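Local coordinates for protein QdtA (Thermoanaerobacterium thermosaccharolyticum, PDB 4O9E) that is a small beta-barrel protein of the WxcM-like family in the cupin clan that forms a dimer and holds thymidine-5'-diphosphate in the model, at residues I33-Y38 with V110-Y115; D45-Y50 with E98-T103; N64-I69 with I79-D84. One frame throughout, in Å; residues are numbered along the deposited sequence.

Contact 1 (I33-Y38 with V110-Y115); sequences IKRVYY and VLASEY. With TYD (thymidine-5'-diphosphate), chain C.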
# COMPACT_ATOMS: atom_id res chain seq x y z
N ILE A 33 9.05 7.33 0.50
CA ILE A 33 8.63 6.11 -0.17
C ILE A 33 9.04 6.15 -1.64
O ILE A 33 8.42 6.84 -2.46
CB ILE A 33 7.11 5.93 -0.04
CG1 ILE A 33 6.64 5.97 1.41
CG2 ILE A 33 6.68 4.65 -0.74
CD1 ILE A 33 5.18 6.34 1.58
N LYS A 34 9.99 5.28 -2.01
CA LYS A 34 10.37 5.12 -3.40
C LYS A 34 9.65 3.98 -4.09
O LYS A 34 9.70 3.87 -5.30
CB LYS A 34 11.87 4.90 -3.53
CG LYS A 34 12.62 6.19 -3.24
CD LYS A 34 13.88 6.31 -4.08
CE LYS A 34 14.87 7.21 -3.35
NZ LYS A 34 14.26 8.45 -2.77
N ARG A 35 9.16 3.05 -3.28
CA ARG A 35 8.65 1.79 -3.78
C ARG A 35 7.70 1.25 -2.72
O ARG A 35 8.01 1.37 -1.52
CB ARG A 35 9.79 0.79 -3.98
CG ARG A 35 9.28 -0.62 -4.17
CD ARG A 35 10.37 -1.55 -4.65
NE ARG A 35 11.53 -1.48 -3.75
CZ ARG A 35 12.09 -2.50 -3.11
NH1 ARG A 35 13.14 -2.30 -2.33
NH2 ARG A 35 11.63 -3.74 -3.22
N VAL A 36 6.59 0.68 -3.18
CA VAL A 36 5.72 -0.14 -2.34
C VAL A 36 5.56 -1.45 -3.10
O VAL A 36 5.74 -1.55 -4.33
CB VAL A 36 4.32 0.46 -2.07
CG1 VAL A 36 4.38 1.91 -1.63
CG2 VAL A 36 3.53 0.42 -3.36
N TYR A 37 5.37 -2.51 -2.33
CA TYR A 37 4.98 -3.78 -2.90
C TYR A 37 4.06 -4.47 -1.91
O TYR A 37 4.02 -4.18 -0.72
CB TYR A 37 6.19 -4.64 -3.26
CG TYR A 37 7.08 -5.11 -2.14
CD1 TYR A 37 6.83 -6.31 -1.51
CD2 TYR A 37 8.20 -4.40 -1.74
CE1 TYR A 37 7.67 -6.78 -0.51
CE2 TYR A 37 9.01 -4.83 -0.69
CZ TYR A 37 8.73 -6.04 -0.08
OH TYR A 37 9.52 -6.58 0.92
N TYR A 38 3.37 -5.47 -2.44
CA TYR A 38 2.39 -6.17 -1.65
C TYR A 38 2.33 -7.65 -2.02
O TYR A 38 2.45 -8.09 -3.17
CB TYR A 38 1.00 -5.54 -1.67
CG TYR A 38 0.57 -4.99 -3.00
CD1 TYR A 38 -0.01 -5.81 -3.95
CD2 TYR A 38 0.66 -3.63 -3.27
CE1 TYR A 38 -0.41 -5.32 -5.18
CE2 TYR A 38 0.28 -3.14 -4.50
CZ TYR A 38 -0.27 -3.98 -5.46
OH TYR A 38 -0.68 -3.50 -6.69
N VAL A 110 4.42 -3.55 1.95
CA VAL A 110 5.72 -3.04 2.33
C VAL A 110 6.02 -1.70 1.65
O VAL A 110 5.84 -1.56 0.45
CB VAL A 110 6.80 -4.05 1.94
CG1 VAL A 110 8.15 -3.51 2.35
CG2 VAL A 110 6.58 -5.39 2.63
N LEU A 111 6.47 -0.75 2.46
CA LEU A 111 6.91 0.58 2.03
C LEU A 111 8.42 0.49 2.10
O LEU A 111 8.95 0.12 3.15
CB LEU A 111 6.38 1.70 2.90
CG LEU A 111 4.89 1.60 3.28
CD1 LEU A 111 4.49 2.78 4.16
CD2 LEU A 111 4.04 1.57 2.02
N ALA A 112 9.09 0.83 1.00
CA ALA A 112 10.53 0.74 0.93
C ALA A 112 11.23 2.05 0.59
O ALA A 112 10.76 2.80 -0.28
CB ALA A 112 10.90 -0.32 -0.10
N SER A 113 12.38 2.27 1.21
CA SER A 113 13.18 3.48 1.01
C SER A 113 13.98 3.57 -0.29
O SER A 113 14.48 4.67 -0.60
CB SER A 113 14.10 3.80 2.20
OG SER A 113 15.12 2.83 2.29
N GLU A 114 14.02 2.50 -1.09
CA GLU A 114 14.85 2.43 -2.30
C GLU A 114 14.14 1.57 -3.33
O GLU A 114 13.28 0.77 -2.96
CB GLU A 114 16.26 1.89 -2.00
CG GLU A 114 17.02 2.76 -1.03
CD GLU A 114 17.41 4.15 -1.53
OE1 GLU A 114 17.38 4.43 -2.75
OE2 GLU A 114 17.75 4.96 -0.65
N TYR A 115 14.49 1.75 -4.60
CA TYR A 115 13.97 0.90 -5.65
C TYR A 115 14.56 -0.49 -5.43
O TYR A 115 15.59 -0.60 -4.77
CB TYR A 115 14.35 1.40 -7.04
CG TYR A 115 13.72 2.69 -7.52
CD1 TYR A 115 14.48 3.62 -8.22
CD2 TYR A 115 12.37 3.00 -7.29
CE1 TYR A 115 13.93 4.79 -8.73
CE2 TYR A 115 11.82 4.16 -7.79
CZ TYR A 115 12.60 5.06 -8.49
OH TYR A 115 12.05 6.20 -9.05
PA TYD C . 11.63 -11.58 -2.32
O1A TYD C . 12.76 -12.49 -2.73
O2A TYD C . 11.85 -10.19 -1.76
O3A TYD C . 10.34 -12.23 -1.59
PB TYD C . 10.05 -12.45 -0.02
O1B TYD C . 10.33 -13.94 0.12
O2B TYD C . 8.59 -12.12 0.07
O3B TYD C . 10.94 -11.55 0.81
O5' TYD C . 11.02 -11.50 -3.80
C5' TYD C . 10.43 -12.49 -4.62
C4' TYD C . 10.69 -12.05 -6.06
O4' TYD C . 10.11 -10.80 -6.43
C3' TYD C . 12.18 -11.86 -6.34
O3' TYD C . 12.42 -12.56 -7.55
C2' TYD C . 12.44 -10.40 -6.68
C1' TYD C . 11.05 -9.89 -7.02
N1 TYD C . 10.84 -8.52 -6.54
C2 TYD C . 10.76 -7.48 -7.38
O2 TYD C . 10.84 -7.66 -8.60
N3 TYD C . 10.50 -6.24 -6.94
C4 TYD C . 10.44 -6.01 -5.61
O4 TYD C . 10.28 -4.85 -5.21
C5 TYD C . 10.54 -7.06 -4.72
C5M TYD C . 10.40 -6.90 -3.23
C6 TYD C . 10.73 -8.34 -5.22
O HOH W 1 13.96 7.12 0.04
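Arg35 reaches across to the backbone of Glu114, and one carbonyl answers two of its nitrogens. NE (3.0 Å) and NH1 (3.1 Å) of Arg35 both donate to Glu114 O, which lies in the guanidinium plane; NE arrives in the plane of the carbonyl, NH1 well above it. The remaining nitrogen, Arg35 NH2, gives a 2.6 Å bond to O4 of thymidine-5'-diphosphate, so bonds at two places on its rim fix the rotation of the group, while Ala112 CB covers one of its faces. The bend at chi3 (53°) turns the otherwise extended chain so that its edge serves both acceptors. On the backbone, Ala112 O takes Lys34 N at 3.1 Å and, weakly, Arg35 N, while Ala112 N donates to Arg35 O; two residues thus face one, a classic beta bulge. Beyond it Tyr37 and Val110 exchange both backbone bonds as a regular hydrogen-bonded pair. Val110 CB sits over one face of the Tyr37 ring, 3.6 Å from its centroid in a CH-pi contact, and the ligand methyl C5M lies over the opposite face. Lys34 NZ is linked to Ser113 O through a water, and Ser113 OG bonds to His57 N. Strand 35-40 pairs on its other side with a strand of the second subunit, an edge-to-edge extension of the cupin barrel sheet beside the thymine end of the nucleotide site.

Contact 2 (D45-Y50 with E98-T103); sequences DITRGY and EMFDFT. With TYD (thymidine-5'-diphosphate), chain C; TDR (thymine), chain D.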
# COMPACT_ATOMS: atom_id res chain seq x y z
N ASP A 45 0.98 -23.01 4.52
CA ASP A 45 2.17 -23.61 5.10
C ASP A 45 3.43 -23.05 4.45
O ASP A 45 4.50 -23.65 4.62
CB ASP A 45 2.14 -25.14 5.01
CG ASP A 45 1.14 -25.74 5.98
OD1 ASP A 45 1.25 -25.52 7.21
OD2 ASP A 45 0.19 -26.39 5.48
N ILE A 46 3.31 -21.91 3.77
CA ILE A 46 4.46 -21.32 3.09
C ILE A 46 5.24 -20.45 4.07
O ILE A 46 4.65 -19.86 4.98
CB ILE A 46 4.05 -20.52 1.84
CG1 ILE A 46 3.37 -21.43 0.81
CG2 ILE A 46 5.23 -19.79 1.22
CD1 ILE A 46 4.29 -22.25 -0.07
N THR A 47 6.56 -20.45 3.93
CA THR A 47 7.39 -19.44 4.57
C THR A 47 8.18 -18.63 3.52
O THR A 47 8.87 -19.17 2.63
CB THR A 47 8.32 -20.01 5.65
OG1 THR A 47 7.53 -20.67 6.64
CG2 THR A 47 9.04 -18.88 6.39
N ARG A 48 7.99 -17.32 3.63
CA ARG A 48 8.49 -16.34 2.68
C ARG A 48 9.61 -15.65 3.42
O ARG A 48 9.72 -15.78 4.63
CB ARG A 48 7.39 -15.33 2.35
CG ARG A 48 6.40 -15.86 1.32
CD ARG A 48 5.60 -14.73 0.70
NE ARG A 48 6.46 -13.91 -0.13
CZ ARG A 48 6.45 -13.86 -1.46
NH1 ARG A 48 7.30 -13.07 -2.10
NH2 ARG A 48 5.62 -14.62 -2.16
N GLY A 49 10.47 -14.96 2.69
CA GLY A 49 11.58 -14.29 3.35
C GLY A 49 12.91 -15.00 3.25
O GLY A 49 13.38 -15.34 2.16
N TYR A 50 13.58 -15.11 4.39
CA TYR A 50 14.92 -15.70 4.45
C TYR A 50 15.95 -14.76 3.81
O TYR A 50 16.68 -15.08 2.87
CB TYR A 50 14.98 -17.05 3.75
CG TYR A 50 14.01 -18.08 4.29
CD1 TYR A 50 14.26 -18.74 5.49
CD2 TYR A 50 12.87 -18.43 3.57
CE1 TYR A 50 13.39 -19.69 5.98
CE2 TYR A 50 12.01 -19.40 4.03
CZ TYR A 50 12.28 -20.02 5.24
OH TYR A 50 11.43 -20.99 5.73
N GLU A 98 11.75 -13.68 8.23
CA GLU A 98 10.99 -14.75 7.59
C GLU A 98 9.55 -14.46 7.94
O GLU A 98 9.25 -13.84 8.96
CB GLU A 98 11.46 -16.14 8.05
CG GLU A 98 12.94 -16.44 7.85
CD GLU A 98 13.49 -17.54 8.74
OE1 GLU A 98 12.66 -18.18 9.41
OE2 GLU A 98 14.73 -17.76 8.80
N MET A 99 8.65 -14.76 7.01
CA MET A 99 7.24 -14.46 7.19
C MET A 99 6.42 -15.74 7.02
O MET A 99 6.66 -16.53 6.10
CB MET A 99 6.81 -13.41 6.17
CG MET A 99 7.68 -12.16 6.26
SD MET A 99 8.96 -12.11 4.99
CE MET A 99 7.89 -11.51 3.68
N PHE A 100 5.48 -15.98 7.92
CA PHE A 100 4.78 -17.25 7.84
C PHE A 100 3.41 -17.09 8.45
O PHE A 100 3.10 -16.04 9.03
CB PHE A 100 5.62 -18.37 8.47
CG PHE A 100 5.77 -18.26 9.96
CD1 PHE A 100 5.00 -19.02 10.81
CD2 PHE A 100 6.72 -17.41 10.50
CE1 PHE A 100 5.13 -18.90 12.18
CE2 PHE A 100 6.85 -17.29 11.87
CZ PHE A 100 6.07 -18.05 12.71
N ASP A 101 2.59 -18.12 8.29
CA ASP A 101 1.27 -18.11 8.90
C ASP A 101 0.40 -17.00 8.32
O ASP A 101 -0.42 -16.39 9.01
CB ASP A 101 1.36 -17.99 10.42
CG ASP A 101 1.41 -19.35 11.11
OD1 ASP A 101 1.86 -20.33 10.48
OD2 ASP A 101 1.03 -19.34 12.30
N PHE A 102 0.53 -16.83 7.01
CA PHE A 102 -0.36 -15.94 6.28
C PHE A 102 -1.76 -16.55 6.30
O PHE A 102 -1.95 -17.63 5.75
CB PHE A 102 0.06 -15.87 4.81
CG PHE A 102 1.27 -15.02 4.54
CD1 PHE A 102 2.54 -15.54 4.67
CD2 PHE A 102 1.13 -13.73 4.04
CE1 PHE A 102 3.68 -14.79 4.36
CE2 PHE A 102 2.24 -12.95 3.77
CZ PHE A 102 3.51 -13.49 3.92
N THR A 103 -2.73 -15.84 6.85
CA THR A 103 -4.11 -16.30 6.82
C THR A 103 -4.76 -16.10 5.45
O THR A 103 -4.21 -15.54 4.49
CB THR A 103 -4.92 -15.63 7.94
OG1 THR A 103 -4.98 -14.22 7.71
CG2 THR A 103 -4.27 -15.90 9.30
PA TYD C . 11.63 -11.58 -2.32
O1A TYD C . 12.76 -12.49 -2.73
O2A TYD C . 11.85 -10.19 -1.76
O3A TYD C . 10.34 -12.23 -1.59
PB TYD C . 10.05 -12.45 -0.02
O1B TYD C . 10.33 -13.94 0.12
O2B TYD C . 8.59 -12.12 0.07
O3B TYD C . 10.94 -11.55 0.81
O5' TYD C . 11.02 -11.50 -3.80
C5' TYD C . 10.43 -12.49 -4.62
C4' TYD C . 10.69 -12.05 -6.06
O4' TYD C . 10.11 -10.80 -6.43
C3' TYD C . 12.18 -11.86 -6.34
O3' TYD C . 12.42 -12.56 -7.55
C2' TYD C . 12.44 -10.40 -6.68
C1' TYD C . 11.05 -9.89 -7.02
N1 TYD C . 10.84 -8.52 -6.54
C2 TYD C . 10.76 -7.48 -7.38
O2 TYD C . 10.84 -7.66 -8.60
N3 TYD C . 10.50 -6.24 -6.94
C4 TYD C . 10.44 -6.01 -5.61
O4 TYD C . 10.28 -4.85 -5.21
C5 TYD C . 10.54 -7.06 -4.72
C5M TYD C . 10.40 -6.90 -3.23
C6 TYD C . 10.73 -8.34 -5.22
N1 TDR D . 18.91 -21.45 8.80
C2 TDR D . 18.06 -20.62 8.19
O2 TDR D . 18.03 -20.57 6.94
N3 TDR D . 17.24 -19.86 8.92
C4 TDR D . 17.25 -19.91 10.25
O4 TDR D . 16.43 -19.15 10.81
C5 TDR D . 18.20 -20.81 10.97
CM5 TDR D . 18.41 -21.04 12.44
C6 TDR D . 19.01 -21.56 10.13
O HOH W 2 3.33 -20.94 7.11
O HOH W 3 1.70 -18.68 5.34
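Arg48 and Met99 form a hydrogen-bonded pair between two antiparallel strands in a cupin barrel sheet, with Arg48 N to Met99 O at 2.9 Å and Met99 N to Arg48 O at 2.8 Å. The arginine side chain leaves this pair for the diphosphate. Its CB lies near the Met99 methyl CE, and its CD rests 4.0 Å from CZ of the Phe102 ring, the ring and guanidinium planes standing 75° apart. A bend at chi3 (69°) then swings NE and NH1 toward the ligand, and both donate to one oxygen of thymidine-5'-diphosphate, O2B, and this atom lies in the guanidinium plane; NH1 also makes a weak bond to O3A. NH2 is taken by Tyr17 O of the second subunit, so the group is held between phosphate and dimer partner. Next along the strand, Gly49 has a positive phi (102°), with its CA 3.8 Å from Met99 SD. The chain turns its amide to the same phosphate here. Tyr50 and Glu98 cross at about a right angle, the carboxylate lying against the CD1-CE1 side of the ring. Glu98 OE1 is salt-bridged to Arg70, and OE2 accepts from Trp96 NE1 and from N3 of the bound thymine. At the diphosphate, the bond from Gly49 N to O1B is 2.8 Å long.

Contact 3 (N64-I69 with I79-D84); sequences NGSVKI and IIELND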
# COMPACT_ATOMS: atom_id res chain seq x y z
N ASN A 64 -5.06 -6.82 5.99
CA ASN A 64 -6.21 -7.73 6.14
C ASN A 64 -5.66 -9.05 6.65
O ASN A 64 -4.63 -9.52 6.17
CB ASN A 64 -6.93 -8.01 4.81
CG ASN A 64 -8.19 -8.85 4.99
OD1 ASN A 64 -9.10 -8.47 5.72
ND2 ASN A 64 -8.29 -9.94 4.26
N GLY A 65 -6.36 -9.66 7.60
CA GLY A 65 -5.96 -10.97 8.09
C GLY A 65 -4.78 -10.85 9.04
O GLY A 65 -4.65 -9.87 9.76
N SER A 66 -3.88 -11.81 9.01
CA SER A 66 -2.77 -11.80 9.94
C SER A 66 -1.63 -12.60 9.32
O SER A 66 -1.83 -13.45 8.44
CB SER A 66 -3.21 -12.38 11.29
OG SER A 66 -2.39 -13.48 11.61
N VAL A 67 -0.44 -12.21 9.74
CA VAL A 67 0.81 -12.79 9.29
C VAL A 67 1.81 -12.67 10.43
O VAL A 67 1.75 -11.79 11.30
CB VAL A 67 1.26 -12.22 7.93
CG1 VAL A 67 1.44 -10.70 8.05
CG2 VAL A 67 2.53 -12.89 7.48
N LYS A 68 2.66 -13.68 10.53
CA LYS A 68 3.71 -13.61 11.53
C LYS A 68 5.05 -13.34 10.86
O LYS A 68 5.37 -14.03 9.90
CB LYS A 68 3.84 -14.96 12.23
CG LYS A 68 2.62 -15.29 13.08
CD LYS A 68 2.88 -16.54 13.93
CE LYS A 68 1.86 -16.62 15.04
NZ LYS A 68 0.54 -16.79 14.38
N ILE A 69 5.86 -12.53 11.52
CA ILE A 69 7.19 -12.13 11.05
C ILE A 69 8.20 -12.57 12.10
O ILE A 69 8.18 -12.14 13.26
CB ILE A 69 7.29 -10.59 10.87
CG1 ILE A 69 6.09 -10.01 10.11
CG2 ILE A 69 8.62 -10.17 10.26
CD1 ILE A 69 5.82 -10.51 8.71
N ILE A 79 9.11 -13.14 17.39
CA ILE A 79 8.09 -13.34 16.39
C ILE A 79 7.09 -12.24 16.65
O ILE A 79 6.62 -12.10 17.77
CB ILE A 79 7.41 -14.72 16.44
CG1 ILE A 79 8.41 -15.80 16.05
CG2 ILE A 79 6.29 -14.76 15.42
CD1 ILE A 79 7.96 -17.15 16.55
N ILE A 80 6.74 -11.50 15.60
CA ILE A 80 5.68 -10.51 15.72
C ILE A 80 4.51 -10.85 14.82
O ILE A 80 4.70 -11.00 13.61
CB ILE A 80 6.20 -9.14 15.29
CG1 ILE A 80 7.54 -8.86 15.97
CG2 ILE A 80 5.15 -8.09 15.62
CD1 ILE A 80 7.43 -8.41 17.41
N GLU A 81 3.30 -10.95 15.37
CA GLU A 81 2.11 -11.13 14.55
C GLU A 81 1.58 -9.79 14.09
O GLU A 81 1.31 -8.94 14.92
CB GLU A 81 0.94 -11.76 15.32
CG GLU A 81 -0.25 -11.98 14.40
CD GLU A 81 -1.35 -12.82 15.03
OE1 GLU A 81 -1.02 -13.73 15.82
OE2 GLU A 81 -2.55 -12.58 14.76
N LEU A 82 1.33 -9.63 12.79
CA LEU A 82 0.79 -8.36 12.31
C LEU A 82 -0.67 -8.64 11.94
O LEU A 82 -0.99 -9.48 11.10
CB LEU A 82 1.61 -7.88 11.10
CG LEU A 82 3.07 -7.44 11.32
CD1 LEU A 82 3.66 -6.95 10.01
CD2 LEU A 82 3.26 -6.40 12.42
N ASN A 83 -1.59 -7.90 12.56
CA ASN A 83 -3.00 -8.13 12.29
C ASN A 83 -3.80 -6.85 12.40
O ASN A 83 -5.03 -6.90 12.40
CB ASN A 83 -3.48 -9.13 13.35
CG ASN A 83 -3.15 -8.65 14.74
OD1 ASN A 83 -3.15 -7.46 15.01
ND2 ASN A 83 -2.76 -9.56 15.61
N ASP A 84 -3.12 -5.71 12.47
CA ASP A 84 -3.78 -4.42 12.59
C ASP A 84 -3.30 -3.49 11.47
O ASP A 84 -2.13 -3.14 11.46
CB ASP A 84 -3.41 -3.86 13.96
CG ASP A 84 -4.06 -2.54 14.25
OD1 ASP A 84 -4.48 -1.81 13.32
OD2 ASP A 84 -4.16 -2.22 15.44
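Lys68 and Glu81 face each other as a non-hydrogen-bonded pair, their CA atoms 4.2 Å apart, and their side chains cross at a slant on the same face of the hairpin. The glutamate is stretched out, CG anti to the backbone N (chi1 -177°), which carries its carboxylate over the neighbouring strand. There OE1 meets Lys68 NZ in a long salt bridge of 3.7 Å. The other oxygen, OE2, receives a straight bond from Asn83 ND2 at 3.1 Å; it lies in the plane of the asparagine amide, whereas the donor approaches from above the carboxylate plane. Ser66 OG is also near OE2, but any bond there is weak. The aliphatic part of Lys68 runs obliquely past Ile79, whose CG2 comes within 4.0 Å of Lys68 CB. NZ has a second, weak and long, ionic partner in Asp101.

The reverse face is apolar. Val67 and Leu82 lie side by side and point the same way, while Ile69 is crossed obliquely by Leu82, with Ile69 CG1 to Leu82 CD1 at 3.9 Å. Between the strands, two pairs of reciprocal backbone bonds join Val67 to Leu82 and Ile69 to Ile80, the shortest being Leu82 N to Val67 O at 2.7 Å.

Within this beta hairpin of strands 67-73 and 76-82, the charged face is the more open one and the apolar face looks into the barrel. Ile69 and Leu82 pack on Leu60 of strand 58-64 and Leu89 of strand 87-91, Val67 reaches Cys62 and Phe102, and strand 96-100 borders strand 67-73 on its other edge.

How the contacts relate
After strands 5-9, 13-15 and 18-24, the chain lays down strand 35-40 and then strand 47-53, opening contacts 1 and 2 in turn. It next passes strand 58-64 and makes the hairpin of strands 67-73 and 76-82, closing contact 3 as the shortest loop. Strand 96-100 then closes contact 2 around contact 3, and strand 107-112 closes contact 1 around both, so the three loops nest and none cross. Contacts 2 and 3 touch in one sheet, where strands 96-100 and 67-73 are neighbours; contact 1 belongs to the other five-stranded sheet, its centre about 20 Å from that of contact 2. Thymidine-5'-diphosphate touches both contacts 1 and 2, bridging the sheets.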